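Local atomic coordinates of absent in melanoma 1 protein (PDB entry 3CW3), a protein that may act as a suppressor of malignant melanoma, perhaps through interactions with the cytoskeleton, and is represented here by one of its beta/gamma-crystallin domains. Residues G1-S7 with I34-R40; D21-S26 with Q48-E52; C42-Q48 with I89-V95; L65-W69 with E80-D84. One frame throughout, in Å; residues are numbered along the deposited sequence.

Contact 1. Residues G1-S7 with I34-R40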
loop_
_atom_site.group_PDB
_atom_site.type_symbol
_atom_site.label_atom_id
_atom_site.label_comp_id
_atom_site.label_asym_id
_atom_site.label_seq_id
_atom_site.Cartn_x
_atom_site.Cartn_y
_atom_site.Cartn_z
ATOM N N GLY A 1 -13.454 1.602 9.619
ATOM C CA GLY A 1 -12.879 0.469 8.853
ATOM C C GLY A 1 -11.600 -0.067 9.466
ATOM O O GLY A 1 -11.174 0.375 10.534
ATOM N N LYS A 2 -10.997 -1.035 8.784
ATOM C CA LYS A 2 -9.752 -1.640 9.228
ATOM C C LYS A 2 -9.012 -2.256 8.048
ATOM O O LYS A 2 -9.596 -2.997 7.257
ATOM C CB LYS A 2 -10.003 -2.736 10.277
ATOM C CG LYS A 2 -8.716 -3.451 10.702
ATOM C CD LYS A 2 -8.879 -4.332 11.943
ATOM C CE LYS A 2 -9.538 -5.666 11.627
ATOM N NZ LYS A 2 -9.639 -6.535 12.842
ATOM N N VAL A 3 -7.734 -1.926 7.920
ATOM C CA VAL A 3 -6.909 -2.495 6.861
ATOM C C VAL A 3 -5.646 -3.013 7.537
ATOM O O VAL A 3 -5.054 -2.322 8.368
ATOM C CB VAL A 3 -6.540 -1.447 5.762
ATOM C CG1 VAL A 3 -5.822 -0.255 6.366
ATOM C CG2 VAL A 3 -5.660 -2.104 4.705
ATOM N N VAL A 4 -5.264 -4.246 7.223
ATOM C CA VAL A 4 -4.070 -4.826 7.817
ATOM C C VAL A 4 -3.048 -5.064 6.724
ATOM O O VAL A 4 -3.400 -5.409 5.590
ATOM C CB VAL A 4 -4.370 -6.164 8.554
ATOM C CG1 VAL A 4 -5.452 -5.944 9.605
ATOM C CG2 VAL A 4 -4.794 -7.236 7.566
ATOM N N ILE A 5 -1.783 -4.872 7.071
ATOM C CA ILE A 5 -0.699 -5.040 6.125
ATOM C C ILE A 5 0.297 -6.087 6.595
ATOM O O ILE A 5 0.905 -5.949 7.662
ATOM C CB ILE A 5 0.055 -3.704 5.918
ATOM C CG1 ILE A 5 -0.912 -2.642 5.389
ATOM C CG2 ILE A 5 1.236 -3.903 4.975
ATOM C CD1 ILE A 5 -0.321 -1.252 5.299
ATOM N N TYR A 6 0.449 -7.143 5.805
ATOM C CA TYR A 6 1.414 -8.184 6.124
ATOM C C TYR A 6 2.691 -7.815 5.385
ATOM O O TYR A 6 2.768 -7.924 4.162
ATOM C CB TYR A 6 0.916 -9.551 5.662
ATOM C CG TYR A 6 -0.348 -9.987 6.357
ATOM C CD1 TYR A 6 -1.598 -9.776 5.774
ATOM C CD2 TYR A 6 -0.298 -10.587 7.612
ATOM C CE1 TYR A 6 -2.769 -10.158 6.429
ATOM C CE2 TYR A 6 -1.460 -10.968 8.274
ATOM C CZ TYR A 6 -2.688 -10.751 7.680
ATOM O OH TYR A 6 -3.834 -11.128 8.341
ATOM N N SER A 7 3.680 -7.356 6.142
ATOM C CA SER A 7 4.965 -6.939 5.593
ATOM C C SER A 7 5.730 -8.106 4.987
ATOM O O SER A 7 6.290 -7.999 3.895
ATOM C CB SER A 7 5.811 -6.300 6.695
ATOM O OG SER A 7 5.037 -5.382 7.452
ATOM N N ILE A 34 4.063 -7.139 -0.420
ATOM C CA ILE A 34 3.261 -7.116 0.791
ATOM C C ILE A 34 1.813 -7.426 0.452
ATOM O O ILE A 34 1.375 -7.259 -0.689
ATOM C CB ILE A 34 3.323 -5.735 1.485
ATOM C CG1 ILE A 34 2.782 -4.654 0.543
ATOM C CG2 ILE A 34 4.759 -5.416 1.892
ATOM C CD1 ILE A 34 2.758 -3.266 1.150
ATOM N N LEU A 35 1.075 -7.896 1.447
ATOM C CA LEU A 35 -0.330 -8.203 1.254
ATOM C C LEU A 35 -1.137 -7.172 2.031
ATOM O O LEU A 35 -1.010 -7.068 3.251
ATOM C CB LEU A 35 -0.647 -9.610 1.768
ATOM C CG LEU A 35 -2.102 -10.064 1.626
ATOM C CD1 LEU A 35 -2.473 -10.158 0.148
ATOM C CD2 LEU A 35 -2.281 -11.411 2.313
ATOM N N ILE A 36 -1.935 -6.393 1.310
ATOM C CA ILE A 36 -2.784 -5.380 1.918
ATOM C C ILE A 36 -4.165 -6.013 1.994
ATOM O O ILE A 36 -4.739 -6.378 0.968
ATOM C CB ILE A 36 -2.904 -4.109 1.045
ATOM C CG1 ILE A 36 -1.522 -3.508 0.761
ATOM C CG2 ILE A 36 -3.806 -3.099 1.738
ATOM C CD1 ILE A 36 -0.746 -3.086 1.993
ATOM N N LYS A 37 -4.695 -6.147 3.202
ATOM C CA LYS A 37 -6.004 -6.749 3.373
ATOM C C LYS A 37 -7.001 -5.784 3.996
ATOM O O LYS A 37 -6.957 -5.521 5.203
ATOM C CB LYS A 37 -5.893 -8.010 4.241
ATOM C CG LYS A 37 -7.217 -8.739 4.449
ATOM C CD LYS A 37 -7.028 -10.018 5.259
ATOM C CE LYS A 37 -8.358 -10.716 5.513
ATOM N NZ LYS A 37 -9.024 -11.101 4.240
ATOM N N VAL A 38 -7.888 -5.235 3.173
ATOM C CA VAL A 38 -8.909 -4.341 3.694
ATOM C C VAL A 38 -9.978 -5.274 4.248
ATOM O O VAL A 38 -10.674 -5.958 3.494
ATOM C CB VAL A 38 -9.518 -3.435 2.591
ATOM C CG1 VAL A 38 -10.738 -2.696 3.134
ATOM C CG2 VAL A 38 -8.482 -2.422 2.117
ATOM N N VAL A 39 -10.077 -5.312 5.572
ATOM C CA VAL A 39 -11.036 -6.162 6.262
ATOM C C VAL A 39 -12.432 -5.562 6.172
ATOM O O VAL A 39 -13.422 -6.276 6.004
ATOM C CB VAL A 39 -10.641 -6.321 7.744
ATOM C CG1 VAL A 39 -11.639 -7.194 8.457
ATOM C CG2 VAL A 39 -9.243 -6.918 7.843
ATOM N N ARG A 40 -12.504 -4.244 6.300
ATOM C CA ARG A 40 -13.770 -3.539 6.205
ATOM C C ARG A 40 -13.514 -2.062 5.955
ATOM O O ARG A 40 -12.455 -1.529 6.314
ATOM C CB ARG A 40 -14.597 -3.730 7.482
ATOM C CG ARG A 40 -13.854 -3.418 8.758
ATOM C CD ARG A 40 -14.747 -3.570 9.982
ATOM N NE ARG A 40 -14.020 -3.206 11.192
ATOM C CZ ARG A 40 -13.277 -4.045 11.904
ATOM N NH1 ARG A 40 -13.166 -5.320 11.543
ATOM N NH2 ARG A 40 -12.615 -3.598 12.964
HETATM O O HOH W 1 -14.484 -0.536 11.286
HETATM O O HOH W 2 -12.635 -0.731 13.433
#
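Almost every backbone polar group facing the gap between strands 2-6 and 34-40 finds its partner directly across it. Y6 N donates to L35 O at 2.9 Å, while L35 N returns a longer bond to Y6 O at 3.2 Å. The next pair is closed by V4 N to K37 O at 2.9 Å and K37 N to V4 O at 2.8 Å. K2 N reaches R40 O at 2.9 Å, but K2 O takes two donors, V39 N at 2.9 Å and R40 N only weakly at 3.3 Å. That doubling is a classic beta bulge. The strands run antiparallel at 158° in the first Greek key of this crystallin domain, and both sit inside their sheet: V3 and I5 bond outward to V18 and I16, while I34, I36 and V38 bond to L65, L63 and G61. V3, I5, I36 and V38 line the buried face, with I5 CG1 3.4 Å from I36 CD1. On the other face K37 NZ forms a salt bridge with E62. K2 NZ lies 4.0 Å from the like-charged R40 NH1. One water accepts from both G1 N (2.9 Å) and R40 NE (2.7 Å); a second accepts from R40 NH2 at 2.9 Å.

Contact 2. Residues D21-S26 with Q48-E52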
loop_
_atom_site.group_PDB
_atom_site.type_symbol
_atom_site.label_atom_id
_atom_site.label_comp_id
_atom_site.label_asym_id
_atom_site.label_seq_id
_atom_site.Cartn_x
_atom_site.Cartn_y
_atom_site.Cartn_z
ATOM N N ASP A 21 -6.539 7.148 10.035
ATOM C CA ASP A 21 -5.696 7.902 9.113
ATOM C C ASP A 21 -4.260 7.945 9.622
ATOM O O ASP A 21 -4.024 8.124 10.817
ATOM C CB ASP A 21 -6.172 9.354 9.001
ATOM C CG ASP A 21 -7.517 9.482 8.333
ATOM O OD1 ASP A 21 -7.646 9.050 7.172
ATOM O OD2 ASP A 21 -8.444 10.026 8.970
ATOM N N ILE A 22 -3.310 7.785 8.709
ATOM C CA ILE A 22 -1.901 7.891 9.052
ATOM C C ILE A 22 -1.352 8.866 8.007
ATOM O O ILE A 22 -1.207 8.511 6.833
ATOM C CB ILE A 22 -1.165 6.535 8.949
ATOM C CG1 ILE A 22 -1.782 5.519 9.922
ATOM C CG2 ILE A 22 0.313 6.731 9.277
ATOM C CD1 ILE A 22 -1.552 5.848 11.400
ATOM N N GLN A 23 -1.069 10.096 8.430
ATOM C CA GLN A 23 -0.568 11.133 7.524
ATOM C C GLN A 23 0.846 10.907 7.019
ATOM O O GLN A 23 1.265 11.534 6.054
ATOM C CB GLN A 23 -0.621 12.508 8.190
ATOM C CG GLN A 23 -2.008 12.972 8.561
ATOM C CD GLN A 23 -2.013 14.403 9.056
ATOM O OE1 GLN A 23 -1.084 14.835 9.745
ATOM N NE2 GLN A 23 -3.068 15.146 8.718
ATOM N N ASP A 24 1.592 10.034 7.681
ATOM C CA ASP A 24 2.953 9.759 7.241
ATOM C C ASP A 24 3.378 8.343 7.611
ATOM O O ASP A 24 3.651 8.053 8.781
ATOM C CB ASP A 24 3.929 10.770 7.851
ATOM C CG ASP A 24 5.320 10.670 7.250
ATOM O OD1 ASP A 24 5.616 9.642 6.603
ATOM O OD2 ASP A 24 6.124 11.613 7.430
ATOM N N CYS A 25 3.424 7.472 6.604
ATOM C CA CYS A 25 3.829 6.073 6.767
ATOM C C CYS A 25 5.196 5.873 6.117
ATOM O O CYS A 25 5.666 4.740 6.002
ATOM C CB CYS A 25 2.862 5.125 6.042
ATOM S SG CYS A 25 1.116 5.328 6.350
ATOM N N SER A 26 5.826 6.960 5.684
ATOM C CA SER A 26 7.107 6.855 4.985
ATOM C C SER A 26 8.266 6.234 5.762
ATOM O O SER A 26 9.222 5.753 5.155
ATOM C CB SER A 26 7.530 8.224 4.437
ATOM O OG SER A 26 7.892 9.117 5.472
ATOM N N GLN A 48 2.919 9.662 -1.234
ATOM C CA GLN A 48 3.608 10.618 -0.373
ATOM C C GLN A 48 2.838 10.952 0.896
ATOM O O GLN A 48 1.635 10.719 0.981
ATOM C CB GLN A 48 3.878 11.906 -1.153
ATOM C CG GLN A 48 4.496 11.657 -2.519
ATOM C CD GLN A 48 4.874 12.935 -3.232
ATOM O OE1 GLN A 48 4.069 13.857 -3.350
ATOM N NE2 GLN A 48 6.107 12.993 -3.722
ATOM N N PRO A 49 3.534 11.501 1.907
ATOM C CA PRO A 49 2.885 11.866 3.167
ATOM C C PRO A 49 1.814 12.929 2.943
ATOM O O PRO A 49 1.803 13.609 1.919
ATOM C CB PRO A 49 4.045 12.391 4.013
ATOM C CG PRO A 49 5.212 11.598 3.514
ATOM C CD PRO A 49 4.996 11.643 2.014
ATOM N N ASN A 50 0.912 13.059 3.909
ATOM C CA ASN A 50 -0.161 14.038 3.846
ATOM C C ASN A 50 -1.119 13.851 2.673
ATOM O O ASN A 50 -1.670 14.818 2.140
ATOM C CB ASN A 50 0.434 15.447 3.844
ATOM C CG ASN A 50 1.251 15.719 5.097
ATOM O OD1 ASN A 50 0.755 15.565 6.212
ATOM N ND2 ASN A 50 2.506 16.107 4.919
ATOM N N PHE A 51 -1.303 12.594 2.280
ATOM C CA PHE A 51 -2.229 12.228 1.218
ATOM C C PHE A 51 -1.996 12.956 -0.103
ATOM O O PHE A 51 -2.914 13.537 -0.681
ATOM C CB PHE A 51 -3.652 12.461 1.737
ATOM C CG PHE A 51 -3.833 12.046 3.178
ATOM C CD1 PHE A 51 -4.066 12.998 4.171
ATOM C CD2 PHE A 51 -3.709 10.710 3.550
ATOM C CE1 PHE A 51 -4.169 12.626 5.511
ATOM C CE2 PHE A 51 -3.811 10.325 4.884
ATOM C CZ PHE A 51 -4.041 11.287 5.869
ATOM N N GLU A 52 -0.758 12.900 -0.583
ATOM C CA GLU A 52 -0.375 13.548 -1.832
ATOM C C GLU A 52 0.290 12.525 -2.744
ATOM O O GLU A 52 0.630 11.427 -2.303
ATOM C CB GLU A 52 0.620 14.680 -1.557
ATOM C CG GLU A 52 0.096 15.807 -0.685
ATOM C CD GLU A 52 -1.035 16.568 -1.343
ATOM O OE1 GLU A 52 -1.026 16.692 -2.587
ATOM O OE2 GLU A 52 -1.925 17.058 -0.620
#
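The folded hairpin of the second Greek key, a hallmark of the beta/gamma-crystallin family, lies between strands 42-46 and 55-58, and here residues 48-52 of that hairpin meet loop 21-26, which comes from the first Greek key. N50 and F51 both have positive phi, so the chain bends sharply, and Q48 N still reaches E52 O at 3.1 Å across the bend. A single direct hydrogen bond ties the two segments: N50 N donates to Q23 O at 2.7 Å, almost straight at 173°. The rest is packing. The F51 ring lies beside the loop, its CE2 3.7 Å from I22 O and its CE1 3.8 Å from Q23 CG, while CZ comes to 4.3 Å from D21 CB. The carboxylate of D21 itself is turned to strand 91-95, where it bonds to H94 N and R93. On the other flank the P49 ring rests on an Asx turn, with CG 3.7 Å from D24 OD1. That same D24 OD1 accepts from S26 N at 2.8 Å and from S26 OG at 2.6 Å.

Contact 3. Residues C42-Q48 with I89-V95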
loop_
_atom_site.group_PDB
_atom_site.type_symbol
_atom_site.label_atom_id
_atom_site.label_comp_id
_atom_site.label_asym_id
_atom_site.label_seq_id
_atom_site.Cartn_x
_atom_site.Cartn_y
_atom_site.Cartn_z
ATOM N N CYS A 42 -13.277 1.515 3.490
ATOM C CA CYS A 42 -12.603 1.928 2.271
ATOM C C CYS A 42 -11.354 2.697 2.663
ATOM O O CYS A 42 -11.339 3.405 3.673
ATOM C CB CYS A 42 -13.525 2.806 1.421
ATOM S SG CYS A 42 -15.057 1.969 0.927
ATOM N N TRP A 43 -10.308 2.557 1.863
ATOM C CA TRP A 43 -9.050 3.221 2.159
ATOM C C TRP A 43 -8.360 3.719 0.908
ATOM O O TRP A 43 -8.712 3.337 -0.201
ATOM C CB TRP A 43 -8.107 2.253 2.871
ATOM C CG TRP A 43 -8.659 1.704 4.143
ATOM C CD1 TRP A 43 -9.617 0.739 4.281
ATOM C CD2 TRP A 43 -8.304 2.113 5.463
ATOM N NE1 TRP A 43 -9.880 0.523 5.615
ATOM C CE2 TRP A 43 -9.087 1.355 6.362
ATOM C CE3 TRP A 43 -7.399 3.053 5.978
ATOM C CZ2 TRP A 43 -8.994 1.507 7.748
ATOM C CZ3 TRP A 43 -7.307 3.202 7.360
ATOM C CH2 TRP A 43 -8.100 2.433 8.226
ATOM N N ILE A 44 -7.370 4.580 1.102
ATOM C CA ILE A 44 -6.588 5.095 -0.007
ATOM C C ILE A 44 -5.122 5.054 0.393
ATOM O O ILE A 44 -4.746 5.572 1.446
ATOM C CB ILE A 44 -6.922 6.558 -0.346
ATOM C CG1 ILE A 44 -8.415 6.718 -0.639
ATOM C CG2 ILE A 44 -6.111 6.986 -1.570
ATOM C CD1 ILE A 44 -8.843 8.160 -0.734
ATOM N N LEU A 45 -4.298 4.433 -0.443
ATOM C CA LEU A 45 -2.871 4.370 -0.174
ATOM C C LEU A 45 -2.252 5.481 -1.014
ATOM O O LEU A 45 -2.518 5.574 -2.213
ATOM C CB LEU A 45 -2.290 3.023 -0.601
ATOM C CG LEU A 45 -2.926 1.752 -0.038
ATOM C CD1 LEU A 45 -2.155 0.553 -0.564
ATOM C CD2 LEU A 45 -2.901 1.773 1.485
ATOM N N TYR A 46 -1.458 6.338 -0.382
ATOM C CA TYR A 46 -0.810 7.431 -1.097
ATOM C C TYR A 46 0.697 7.243 -1.176
ATOM O O TYR A 46 1.325 6.715 -0.257
ATOM C CB TYR A 46 -1.100 8.774 -0.427
ATOM C CG TYR A 46 -2.490 9.317 -0.672
ATOM C CD1 TYR A 46 -3.515 9.121 0.250
ATOM C CD2 TYR A 46 -2.769 10.063 -1.817
ATOM C CE1 TYR A 46 -4.789 9.667 0.041
ATOM C CE2 TYR A 46 -4.031 10.607 -2.035
ATOM C CZ TYR A 46 -5.033 10.412 -1.106
ATOM O OH TYR A 46 -6.266 10.988 -1.318
ATOM N N GLU A 47 1.270 7.696 -2.283
ATOM C CA GLU A 47 2.702 7.604 -2.516
ATOM C C GLU A 47 3.497 8.518 -1.582
ATOM O O GLU A 47 4.611 8.189 -1.182
ATOM C CB GLU A 47 2.995 7.968 -3.971
ATOM C CG GLU A 47 4.448 8.276 -4.265
ATOM C CD GLU A 47 4.644 8.835 -5.661
ATOM O OE1 GLU A 47 3.779 9.614 -6.121
ATOM O OE2 GLU A 47 5.669 8.507 -6.288
ATOM N N GLN A 48 2.919 9.662 -1.234
ATOM C CA GLN A 48 3.608 10.618 -0.373
ATOM C C GLN A 48 2.838 10.952 0.896
ATOM O O GLN A 48 1.635 10.719 0.981
ATOM C CB GLN A 48 3.878 11.906 -1.153
ATOM C CG GLN A 48 4.496 11.657 -2.519
ATOM C CD GLN A 48 4.874 12.935 -3.232
ATOM O OE1 GLN A 48 4.069 13.857 -3.350
ATOM N NE2 GLN A 48 6.107 12.993 -3.722
ATOM N N ILE A 89 5.011 3.320 1.379
ATOM C CA ILE A 89 3.711 3.979 1.416
ATOM C C ILE A 89 3.895 5.324 2.115
ATOM O O ILE A 89 4.458 5.390 3.212
ATOM C CB ILE A 89 2.670 3.127 2.189
ATOM C CG1 ILE A 89 2.483 1.776 1.496
ATOM C CG2 ILE A 89 1.338 3.861 2.255
ATOM C CD1 ILE A 89 1.542 0.834 2.230
ATOM N N GLY A 90 3.430 6.395 1.473
ATOM C CA GLY A 90 3.570 7.728 2.040
ATOM C C GLY A 90 2.563 8.054 3.128
ATOM O O GLY A 90 2.901 8.653 4.147
ATOM N N SER A 91 1.316 7.672 2.904
ATOM C CA SER A 91 0.258 7.926 3.870
ATOM C C SER A 91 -0.938 7.053 3.542
ATOM O O SER A 91 -1.091 6.592 2.408
ATOM C CB SER A 91 -0.135 9.413 3.861
ATOM O OG SER A 91 -0.358 9.891 2.544
ATOM N N ILE A 92 -1.773 6.814 4.545
ATOM C CA ILE A 92 -2.953 5.980 4.385
ATOM C C ILE A 92 -4.168 6.755 4.878
ATOM O O ILE A 92 -4.208 7.210 6.027
ATOM C CB ILE A 92 -2.797 4.658 5.186
ATOM C CG1 ILE A 92 -1.672 3.821 4.568
ATOM C CG2 ILE A 92 -4.109 3.897 5.216
ATOM C CD1 ILE A 92 -1.381 2.507 5.294
ATOM N N ARG A 93 -5.149 6.913 3.995
ATOM C CA ARG A 93 -6.363 7.641 4.325
ATOM C C ARG A 93 -7.515 6.693 4.633
ATOM O O ARG A 93 -7.814 5.776 3.865
ATOM C CB ARG A 93 -6.750 8.563 3.166
ATOM C CG ARG A 93 -7.882 9.535 3.483
ATOM C CD ARG A 93 -7.370 10.775 4.219
ATOM N NE ARG A 93 -8.392 11.821 4.273
ATOM C CZ ARG A 93 -9.420 11.831 5.118
ATOM N NH1 ARG A 93 -9.575 10.852 6.004
ATOM N NH2 ARG A 93 -10.308 12.818 5.064
ATOM N N HIS A 94 -8.156 6.932 5.769
ATOM C CA HIS A 94 -9.288 6.141 6.227
ATOM C C HIS A 94 -10.548 6.823 5.698
ATOM O O HIS A 94 -10.957 7.870 6.203
ATOM C CB HIS A 94 -9.274 6.098 7.762
ATOM C CG HIS A 94 -10.405 5.329 8.367
ATOM N ND1 HIS A 94 -11.032 4.286 7.720
ATOM C CD2 HIS A 94 -10.991 5.422 9.586
ATOM C CE1 HIS A 94 -11.954 3.770 8.513
ATOM N NE2 HIS A 94 -11.949 4.441 9.650
ATOM N N VAL A 95 -11.149 6.236 4.666
ATOM C CA VAL A 95 -12.342 6.812 4.063
ATOM C C VAL A 95 -13.575 6.677 4.949
ATOM O O VAL A 95 -14.127 5.585 5.113
ATOM C CB VAL A 95 -12.629 6.184 2.687
ATOM C CG1 VAL A 95 -13.849 6.841 2.060
ATOM C CG2 VAL A 95 -11.415 6.355 1.783
HETATM O O HOH W 3 -13.630 2.855 6.150
#
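W43 lays its six-membered ring over the imidazole of H94 in an offset stack, centroids 4.3 Å apart and planes at 20°, with W43 CZ2 3.4 Å from H94 ND1. At the opposite corner of the same six-membered ring, W43 CE3 meets I92 CG2 at 3.5 Å, and L45 CD2 adds a contact at 3.9 Å to I92 CG1, so W43, L45 and I92 fill one face of the sheet. I44, Y46 and R93 occupy the reverse face, where Y46 CE1 comes to 3.9 Å from R93 CB. The strands are antiparallel at 161°. I44 N to R93 O (3.0 Å) and R93 N to I44 O (2.9 Å) bind the middle, and Y46 N reaches S91 O at 2.8 Å. Y46 O then faces two donors, G90 N at 2.7 Å and, weakly, S91 N at 3.3 Å: a classic beta bulge. A side chain on G90 would run into Q48 CA and E47 O; instead the backbones close up, and S91 OG donates to Q48 O at 2.7 Å. Strand 42-46 is central in its sheet, flanked by 55-58 and 91-95, and W43 and I92 press on V3 and I5 of strand 2-6 in the opposing sheet of the crystallin sandwich.

Contact 4. Residues L65-W69 with E80-D84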
loop_
_atom_site.group_PDB
_atom_site.type_symbol
_atom_site.label_atom_id
_atom_site.label_comp_id
_atom_site.label_asym_id
_atom_site.label_seq_id
_atom_site.Cartn_x
_atom_site.Cartn_y
_atom_site.Cartn_z
ATOM N N LEU A 65 0.538 -6.115 -3.013
ATOM C CA LEU A 65 1.203 -4.940 -3.557
ATOM C C LEU A 65 2.695 -5.138 -3.738
ATOM O O LEU A 65 3.361 -5.760 -2.909
ATOM C CB LEU A 65 0.970 -3.726 -2.653
ATOM C CG LEU A 65 0.393 -2.476 -3.321
ATOM C CD1 LEU A 65 0.562 -1.292 -2.388
ATOM C CD2 LEU A 65 1.088 -2.210 -4.640
ATOM N N SER A 66 3.210 -4.585 -4.828
ATOM C CA SER A 66 4.623 -4.670 -5.163
ATOM C C SER A 66 4.897 -3.662 -6.274
ATOM O O SER A 66 3.977 -2.996 -6.763
ATOM C CB SER A 66 4.961 -6.070 -5.674
ATOM O OG SER A 66 4.295 -6.319 -6.905
ATOM N N GLY A 67 6.162 -3.559 -6.669
ATOM C CA GLY A 67 6.535 -2.656 -7.739
ATOM C C GLY A 67 6.843 -1.239 -7.304
ATOM O O GLY A 67 6.935 -0.943 -6.109
ATOM N N LEU A 68 7.004 -0.360 -8.289
ATOM C CA LEU A 68 7.303 1.042 -8.028
ATOM C C LEU A 68 6.137 1.903 -8.505
ATOM O O LEU A 68 5.462 1.563 -9.480
ATOM C CB LEU A 68 8.584 1.452 -8.760
ATOM C CG LEU A 68 9.830 0.604 -8.475
ATOM C CD1 LEU A 68 10.924 0.951 -9.477
ATOM C CD2 LEU A 68 10.302 0.840 -7.044
ATOM N N TRP A 69 5.910 3.017 -7.817
ATOM C CA TRP A 69 4.826 3.928 -8.166
ATOM C C TRP A 69 4.991 4.482 -9.582
ATOM O O TRP A 69 6.103 4.571 -10.101
ATOM C CB TRP A 69 4.760 5.090 -7.169
ATOM C CG TRP A 69 4.334 4.702 -5.773
ATOM C CD1 TRP A 69 5.146 4.357 -4.727
ATOM C CD2 TRP A 69 2.989 4.631 -5.275
ATOM N NE1 TRP A 69 4.391 4.078 -3.609
ATOM C CE2 TRP A 69 3.064 4.239 -3.917
ATOM C CE3 TRP A 69 1.727 4.860 -5.844
ATOM C CZ2 TRP A 69 1.926 4.075 -3.119
ATOM C CZ3 TRP A 69 0.594 4.697 -5.051
ATOM C CH2 TRP A 69 0.702 4.308 -3.702
ATOM N N GLU A 80 2.629 -6.674 -12.565
ATOM C CA GLU A 80 3.312 -5.566 -11.910
ATOM C C GLU A 80 4.777 -5.978 -11.771
ATOM O O GLU A 80 5.075 -7.069 -11.281
ATOM C CB GLU A 80 2.700 -5.317 -10.527
ATOM C CG GLU A 80 3.202 -4.070 -9.806
ATOM C CD GLU A 80 2.891 -2.779 -10.555
ATOM O OE1 GLU A 80 1.947 -2.766 -11.373
ATOM O OE2 GLU A 80 3.587 -1.772 -10.313
ATOM N N ALA A 81 5.686 -5.112 -12.210
ATOM C CA ALA A 81 7.113 -5.407 -12.142
ATOM C C ALA A 81 7.668 -5.207 -10.742
ATOM O O ALA A 81 7.745 -4.085 -10.248
ATOM C CB ALA A 81 7.881 -4.534 -13.132
ATOM N N GLU A 82 8.066 -6.302 -10.109
ATOM C CA GLU A 82 8.620 -6.238 -8.766
ATOM C C GLU A 82 9.964 -5.513 -8.742
ATOM O O GLU A 82 10.612 -5.330 -9.775
ATOM C CB GLU A 82 8.753 -7.655 -8.196
ATOM C CG GLU A 82 7.407 -8.253 -7.802
ATOM C CD GLU A 82 7.470 -9.736 -7.480
ATOM O OE1 GLU A 82 8.511 -10.199 -6.967
ATOM O OE2 GLU A 82 6.463 -10.437 -7.725
ATOM N N SER A 83 10.364 -5.091 -7.548
ATOM C CA SER A 83 11.616 -4.382 -7.348
ATOM C C SER A 83 12.274 -4.897 -6.074
ATOM O O SER A 83 11.604 -5.465 -5.216
ATOM C CB SER A 83 11.346 -2.884 -7.210
ATOM O OG SER A 83 12.473 -2.207 -6.691
ATOM N N ASP A 84 13.582 -4.695 -5.953
ATOM C CA ASP A 84 14.308 -5.127 -4.765
ATOM C C ASP A 84 14.049 -4.168 -3.609
ATOM O O ASP A 84 14.232 -4.518 -2.445
ATOM C CB ASP A 84 15.808 -5.183 -5.057
ATOM C CG ASP A 84 16.157 -6.262 -6.054
ATOM O OD1 ASP A 84 15.952 -7.450 -5.731
ATOM O OD2 ASP A 84 16.626 -5.926 -7.161
HETATM O O HOH W 4 4.314 -9.008 -7.645
HETATM O O HOH W 5 8.161 -4.640 -5.482
HETATM O O HOH W 6 6.344 -1.741 -10.762
#
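L65 lies near the end of strand 61-66, the edge of the four-stranded Greek-key sheet, and bonds back to I34; from here the chain runs on beside the surface loop 80-84, meeting it largely through water. S66 points at that loop, its OG 3.8 Å from both E80 CG and E82 CG, and one water lies between S66 OG (2.8 Å) and E82 OE2 (2.6 Å). G67 adopts phi/psi of 87/-171, a conformation that calls for glycine, and a CB here would also strike E80 OE2. Its CA instead makes a close CH...O contact with A81 O at 3.1 Å, while G67 N and S83 N share a water at 2.6 and 3.1 Å. A glycerol, probably from the crystallisation liquor, binds S66 O and G67 O. L68 N donates to a further water at 2.9 Å, which also sits 2.8 Å from E80 OE2 and 2.8 Å from A81 O; L68 CD2 lies 3.8 Å from S83 OG, itself hydrogen-bonded to K85 N. W69 turns away from the loop, its NE1 hydrogen-bonded to V88 O.

How the contacts relate
Contacts 1 and 3 each pair two strands of one sheet: contact 1 in the four-stranded sheet, contact 3 in the three-stranded one. Their centres lie 12 Å apart, with W43 packing on V3 between them. Contact 1 closes before contact 3 opens, and strand 33-40 is followed directly in the chain by 42-46, in the other sheet. Contact 2 alternates with contact 3 along the chain, shares Q48 with it, and lies only 7 Å away between centres; it fixes a loop of the first Greek key to the second, so the two halves interlock. Contact 4 falls in the long connection between the two strands of contact 3. Its centre lies about 18 Å from that of contact 1, which it joins through the L65-I34 pairing, while W69 packs on E47 of contact 3.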